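Local coordinates for protein 4-aminobutyrate transaminase (Acinetobacter baumannii, PDB 6WOP) that probably catalyses the transfer of the amino group of 4-aminobutyrate to 2-oxoglutarate, using pyridoxal 5'-phosphate as cofactor, at residues Ala247-Gly250 and Asn256-Glu259; Asn326-Glu331 and Glu402-Gly407. All blocks are in the same frame, centred on the assembly; numbering follows the deposited sequence.

Contact 1 ties together two points of the loop between strands 236-240 and 264-267, and contact 2 pairs helices 321-342 and 401-416; their centres are about 19 Å apart. They meet where Asn-326 ND2, at the start of segment 326-331, packs 3.4 Å from Gly-250 O. Tyr-395 is a second link: its ring takes a cation-pi contact from Arg-248 and an edge-to-face contact from Phe-404. In class-III aminotransferases the cofactor-binding aspartate usually stands at the end of the first of the two strands flanking the contact 1 loop and the lysine just after the second, so contact 1 is probably the nearer to the active site.

Contact 1. Residues Ala247-Gly250 and Asn256-Glu259; sequences ARTG and NHYE
The turn Ala-247 to Gly-250, sequence ARTG, belongs to the class-III aminotransferase signature, in the long loop that joins strand 236-240 to strand 264-267 in the mixed sheet of the large, cofactor-binding domain. Six residues further on, the same loop passes through a short 3-10 segment ending at His-257, whose imidazole reaches back to the turn. Thr-249 OG1 and His-257 NE2 form a hydrogen bond of 3.0 Å, whose proton may come from either side. The hydroxyl comes to the edge of the imidazole, near its plane, and lies 3.5 Å from His-257 CD2. Thr-249 OG1 sits between its own backbone N and carbonyl carbon (chi1 66°), which turns it to the histidine, while CG2 lies beside the backbone N. On the other side, His-257 CG stands anti to the carbonyl carbon (chi1 -59°), and the side chains together span the 8.7 Å between Thr-249 CA and His-257 CA. Thr-249 O also lies 3.0 Å from His-257 NE2.

The turn is of type I, closed by Gly-250 N to Ala-247 O at 3.1 Å. Gly-250, the last residue of the turn, has a phi of 96°, a conformation in which a CB would press on the preceding carbonyl oxygen. Leu-353 of strand 347-353 touches both Thr-249 and His-257, while Arg-248 bonds through its guanidinium to Asn-55 OD1 and to the backbone oxygens of Ser-355 and Tyr-395. Chemically, this is a polar contact within one loop: NE2 lies close to both the hydroxyl and the carbonyl oxygen of Thr-249, which should help to fix the rotation of the imidazole, and the buried hydroxyl gains a partner inside the protein.

Contact 2. Residues Asn326-Glu331 and Glu402-Gly407; sequences NELGAE and EQFRQG
Segments 326-331 and 402-407 are helical and run in nearly the same direction, their axes 11.6 Å apart at closest approach and inclined by 25°, with Leu-328 opposite Phe-404 and Glu-331 opposite Arg-405. Phe-404 fills the space between them: with CG anti to its backbone N (chi1 -178°), the ring projects straight at the other helix. Leu-328 CD2 lies over one face as a CH-pi contact, 3.5 Å from the ring centroid and displaced slightly to the rim. At the far end of the ring, Phe-404 CZ comes within 3.4 Å of Leu-328 O. The extended Glu-331 runs antiparallel to the phenylalanine side chain, bringing OE2 to the ring edge, 4.0 Å from Phe-404 CD2. Its OE1 uses the syn lone pair to accept Arg-405 NE at 2.9 Å, a salt bridge whose hydrogen bond is bent, with an N-H...O angle of 132°, although the oxygen stays close to the guanidinium plane. Leu-328 also touches Tyr-395, Ser-355 and Ile-399. The result is a near-parallel helix pair, with a Leu-Phe CH-pi contact inside and a Glu-Arg salt bridge toward solvent, in the small domain built from both ends of the chain, as in fold-type I aminotransferases.

Contact 1. Residues Ala247-Gly250 and Asn256-Glu259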
loop_
_atom_site.group_PDB
_atom_site.type_symbol
_atom_site.label_atom_id
_atom_site.label_comp_id
_atom_site.label_asym_id
_atom_site.label_seq_id
_atom_site.Cartn_x
_atom_site.Cartn_y
_atom_site.Cartn_z
ATOM N N ALA A 247 -20.120 19.661 -24.336
ATOM C CA ALA A 247 -20.539 21.016 -24.731
ATOM C C ALA A 247 -20.689 21.961 -23.541
ATOM O O ALA A 247 -20.963 23.157 -23.756
ATOM C CB ALA A 247 -21.836 21.011 -25.538
ATOM N N ARG A 248 -20.458 21.503 -22.315
ATOM C CA ARG A 248 -20.645 22.366 -21.136
ATOM C C ARG A 248 -19.868 23.675 -21.233
ATOM O O ARG A 248 -20.360 24.735 -20.838
ATOM C CB ARG A 248 -20.217 21.611 -19.872
ATOM C CG ARG A 248 -20.685 22.213 -18.567
ATOM C CD ARG A 248 -22.194 21.920 -18.365
ATOM N NE ARG A 248 -22.870 23.118 -17.945
ATOM C CZ ARG A 248 -24.190 23.233 -17.936
ATOM N NH1 ARG A 248 -24.964 22.194 -18.327
ATOM N NH2 ARG A 248 -24.740 24.395 -17.586
ATOM N N THR A 249 -18.652 23.628 -21.761
ATOM C CA THR A 249 -17.762 24.785 -21.715
ATOM C C THR A 249 -17.795 25.556 -23.013
ATOM O O THR A 249 -16.979 26.452 -23.201
ATOM C CB THR A 249 -16.319 24.364 -21.430
ATOM O OG1 THR A 249 -15.818 23.599 -22.546
ATOM C CG2 THR A 249 -16.272 23.571 -20.131
ATOM N N GLY A 250 -18.694 25.210 -23.936
ATOM C CA GLY A 250 -18.837 26.040 -25.133
ATOM C C GLY A 250 -18.032 25.504 -26.301
ATOM O O GLY A 250 -18.076 26.083 -27.403
ATOM N N ASN A 256 -10.727 21.307 -25.772
ATOM C CA ASN A 256 -10.724 21.954 -27.086
ATOM C C ASN A 256 -10.381 23.419 -27.026
ATOM O O ASN A 256 -10.092 24.001 -28.073
ATOM C CB ASN A 256 -12.077 21.828 -27.788
ATOM C CG ASN A 256 -12.283 20.439 -28.371
ATOM O OD1 ASN A 256 -13.314 19.797 -28.165
ATOM N ND2 ASN A 256 -11.333 20.015 -29.199
ATOM N N HIS A 257 -10.434 24.035 -25.854
ATOM C CA HIS A 257 -10.014 25.434 -25.723
ATOM C C HIS A 257 -8.502 25.605 -25.677
ATOM O O HIS A 257 -8.036 26.749 -25.616
ATOM C CB HIS A 257 -10.587 26.058 -24.453
ATOM C CG HIS A 257 -12.095 26.041 -24.388
ATOM N ND1 HIS A 257 -12.869 27.148 -24.682
ATOM C CD2 HIS A 257 -12.953 25.058 -24.028
ATOM C CE1 HIS A 257 -14.152 26.830 -24.532
ATOM N NE2 HIS A 257 -14.225 25.573 -24.102
ATOM N N TYR A 258 -7.733 24.519 -25.682
ATOM C CA TYR A 258 -6.309 24.583 -25.387
ATOM C C TYR A 258 -5.510 23.976 -26.527
ATOM O O TYR A 258 -5.972 23.057 -27.208
ATOM C CB TYR A 258 -6.001 23.860 -24.073
ATOM C CG TYR A 258 -6.731 24.469 -22.879
ATOM C CD1 TYR A 258 -6.145 25.509 -22.108
ATOM C CD2 TYR A 258 -7.966 24.013 -22.499
ATOM C CE1 TYR A 258 -6.817 26.047 -21.028
ATOM C CE2 TYR A 258 -8.619 24.538 -21.417
ATOM C CZ TYR A 258 -8.071 25.566 -20.712
ATOM O OH TYR A 258 -8.746 26.101 -19.662
ATOM N N GLU A 259 -4.308 24.523 -26.721
ATOM C CA GLU A 259 -3.328 23.999 -27.668
ATOM C C GLU A 259 -2.781 22.666 -27.183
ATOM O O GLU A 259 -2.465 21.778 -27.985
ATOM C CB GLU A 259 -2.163 24.992 -27.818
ATOM C CG GLU A 259 -2.463 26.171 -28.715
ATOM C CD GLU A 259 -1.164 26.876 -29.111
ATOM O OE1 GLU A 259 -0.053 26.334 -28.835
ATOM O OE2 GLU A 259 -1.279 27.977 -29.712
#

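Contact 2. Residues Asn326-Glu331 and Glu402-Gly407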
loop_
_atom_site.group_PDB
_atom_site.type_symbol
_atom_site.label_atom_id
_atom_site.label_comp_id
_atom_site.label_asym_id
_atom_site.label_seq_id
_atom_site.Cartn_x
_atom_site.Cartn_y
_atom_site.Cartn_z
ATOM N N ASN A 326 -22.202 29.059 -24.742
ATOM C CA ASN A 326 -21.531 30.354 -24.619
ATOM C C ASN A 326 -22.528 31.485 -24.391
ATOM O O ASN A 326 -22.279 32.385 -23.569
ATOM C CB ASN A 326 -20.676 30.616 -25.852
ATOM C CG ASN A 326 -19.449 29.727 -25.864
ATOM O OD1 ASN A 326 -18.913 29.414 -24.807
ATOM N ND2 ASN A 326 -19.012 29.303 -27.047
ATOM N N GLU A 327 -23.653 31.465 -25.114
ATOM C CA GLU A 327 -24.680 32.509 -24.981
ATOM C C GLU A 327 -25.332 32.509 -23.607
ATOM O O GLU A 327 -25.511 33.572 -23.000
ATOM C CB GLU A 327 -25.782 32.349 -26.049
ATOM C CG GLU A 327 -25.301 32.601 -27.426
ATOM C CD GLU A 327 -26.168 31.960 -28.527
ATOM O OE1 GLU A 327 -27.308 31.435 -28.265
ATOM O OE2 GLU A 327 -25.649 31.978 -29.672
ATOM N N LEU A 328 -25.783 31.346 -23.141
ATOM C CA LEU A 328 -26.356 31.285 -21.803
ATOM C C LEU A 328 -25.306 31.658 -20.742
ATOM O O LEU A 328 -25.604 32.374 -19.781
ATOM C CB LEU A 328 -26.918 29.883 -21.542
ATOM C CG LEU A 328 -28.151 29.387 -22.317
ATOM C CD1 LEU A 328 -28.242 27.885 -22.187
ATOM C CD2 LEU A 328 -29.410 29.988 -21.783
ATOM N N GLY A 329 -24.084 31.124 -20.849
ATOM C CA GLY A 329 -23.092 31.488 -19.853
ATOM C C GLY A 329 -22.831 32.980 -19.819
ATOM O O GLY A 329 -22.671 33.571 -18.746
ATOM N N ALA A 330 -22.748 33.609 -20.990
ATOM C CA ALA A 330 -22.503 35.035 -21.009
ATOM C C ALA A 330 -23.610 35.777 -20.261
ATOM O O ALA A 330 -23.334 36.725 -19.505
ATOM C CB ALA A 330 -22.375 35.533 -22.454
ATOM N N GLU A 331 -24.874 35.354 -20.455
ATOM C CA GLU A 331 -26.015 36.021 -19.846
ATOM C C GLU A 331 -26.046 35.792 -18.346
ATOM O O GLU A 331 -26.340 36.724 -17.564
ATOM C CB GLU A 331 -27.321 35.537 -20.488
ATOM C CG GLU A 331 -28.521 36.258 -19.909
ATOM C CD GLU A 331 -29.840 35.954 -20.601
ATOM O OE1 GLU A 331 -30.852 36.541 -20.157
ATOM O OE2 GLU A 331 -29.861 35.169 -21.566
ATOM N N GLU A 402 -36.542 31.891 -22.054
ATOM C CA GLU A 402 -37.458 32.586 -21.145
ATOM C C GLU A 402 -37.511 31.941 -19.766
ATOM O O GLU A 402 -37.682 32.635 -18.764
ATOM C CB GLU A 402 -38.868 32.652 -21.758
ATOM C CG GLU A 402 -39.596 31.320 -21.863
ATOM C CD GLU A 402 -39.315 30.533 -23.179
ATOM O OE1 GLU A 402 -38.365 30.861 -23.950
ATOM O OE2 GLU A 402 -40.091 29.585 -23.440
ATOM N N GLN A 403 -37.325 30.628 -19.681
ATOM C CA GLN A 403 -37.271 29.942 -18.401
ATOM C C GLN A 403 -35.917 30.154 -17.711
ATOM O O GLN A 403 -35.851 30.337 -16.488
ATOM C CB GLN A 403 -37.525 28.456 -18.611
ATOM C CG GLN A 403 -37.684 27.694 -17.312
ATOM C CD GLN A 403 -37.882 26.183 -17.512
ATOM O OE1 GLN A 403 -37.216 25.553 -18.321
ATOM N NE2 GLN A 403 -38.753 25.616 -16.725
ATOM N N PHE A 404 -34.839 30.195 -18.489
ATOM C CA PHE A 404 -33.537 30.570 -17.952
ATOM C C PHE A 404 -33.585 31.969 -17.326
ATOM O O PHE A 404 -33.080 32.192 -16.211
ATOM C CB PHE A 404 -32.512 30.511 -19.090
ATOM C CG PHE A 404 -31.053 30.844 -18.690
ATOM C CD1 PHE A 404 -30.285 29.943 -17.938
ATOM C CD2 PHE A 404 -30.433 31.977 -19.228
ATOM C CE1 PHE A 404 -28.965 30.193 -17.674
ATOM C CE2 PHE A 404 -29.092 32.228 -18.954
ATOM C CZ PHE A 404 -28.378 31.337 -18.189
ATOM N N ARG A 405 -34.246 32.897 -18.013
ATOM C CA ARG A 405 -34.363 34.268 -17.525
ATOM C C ARG A 405 -35.105 34.291 -16.192
ATOM O O ARG A 405 -34.723 35.016 -15.274
ATOM C CB ARG A 405 -35.088 35.144 -18.548
ATOM C CG ARG A 405 -34.551 35.016 -19.965
ATOM C CD ARG A 405 -33.962 36.329 -20.453
ATOM N NE ARG A 405 -33.244 36.170 -21.715
ATOM C CZ ARG A 405 -33.831 36.100 -22.904
ATOM N NH1 ARG A 405 -35.152 36.175 -23.000
ATOM N NH2 ARG A 405 -33.098 35.956 -24.000
ATOM N N GLN A 406 -36.165 33.495 -16.091
ATOM C CA GLN A 406 -36.928 33.395 -14.843
ATOM C C GLN A 406 -36.067 32.869 -13.712
ATOM O O GLN A 406 -36.196 33.301 -12.553
ATOM C CB GLN A 406 -38.105 32.450 -15.030
ATOM C CG GLN A 406 -39.124 32.434 -13.905
ATOM C CD GLN A 406 -40.269 31.538 -14.267
ATOM O OE1 GLN A 406 -40.376 31.133 -15.420
ATOM N NE2 GLN A 406 -41.090 31.160 -13.285
ATOM N N GLY A 407 -35.225 31.882 -14.045
ATOM C CA GLY A 407 -34.281 31.336 -13.084
ATOM C C GLY A 407 -33.318 32.388 -12.609
ATOM O O GLY A 407 -33.007 32.440 -11.428
#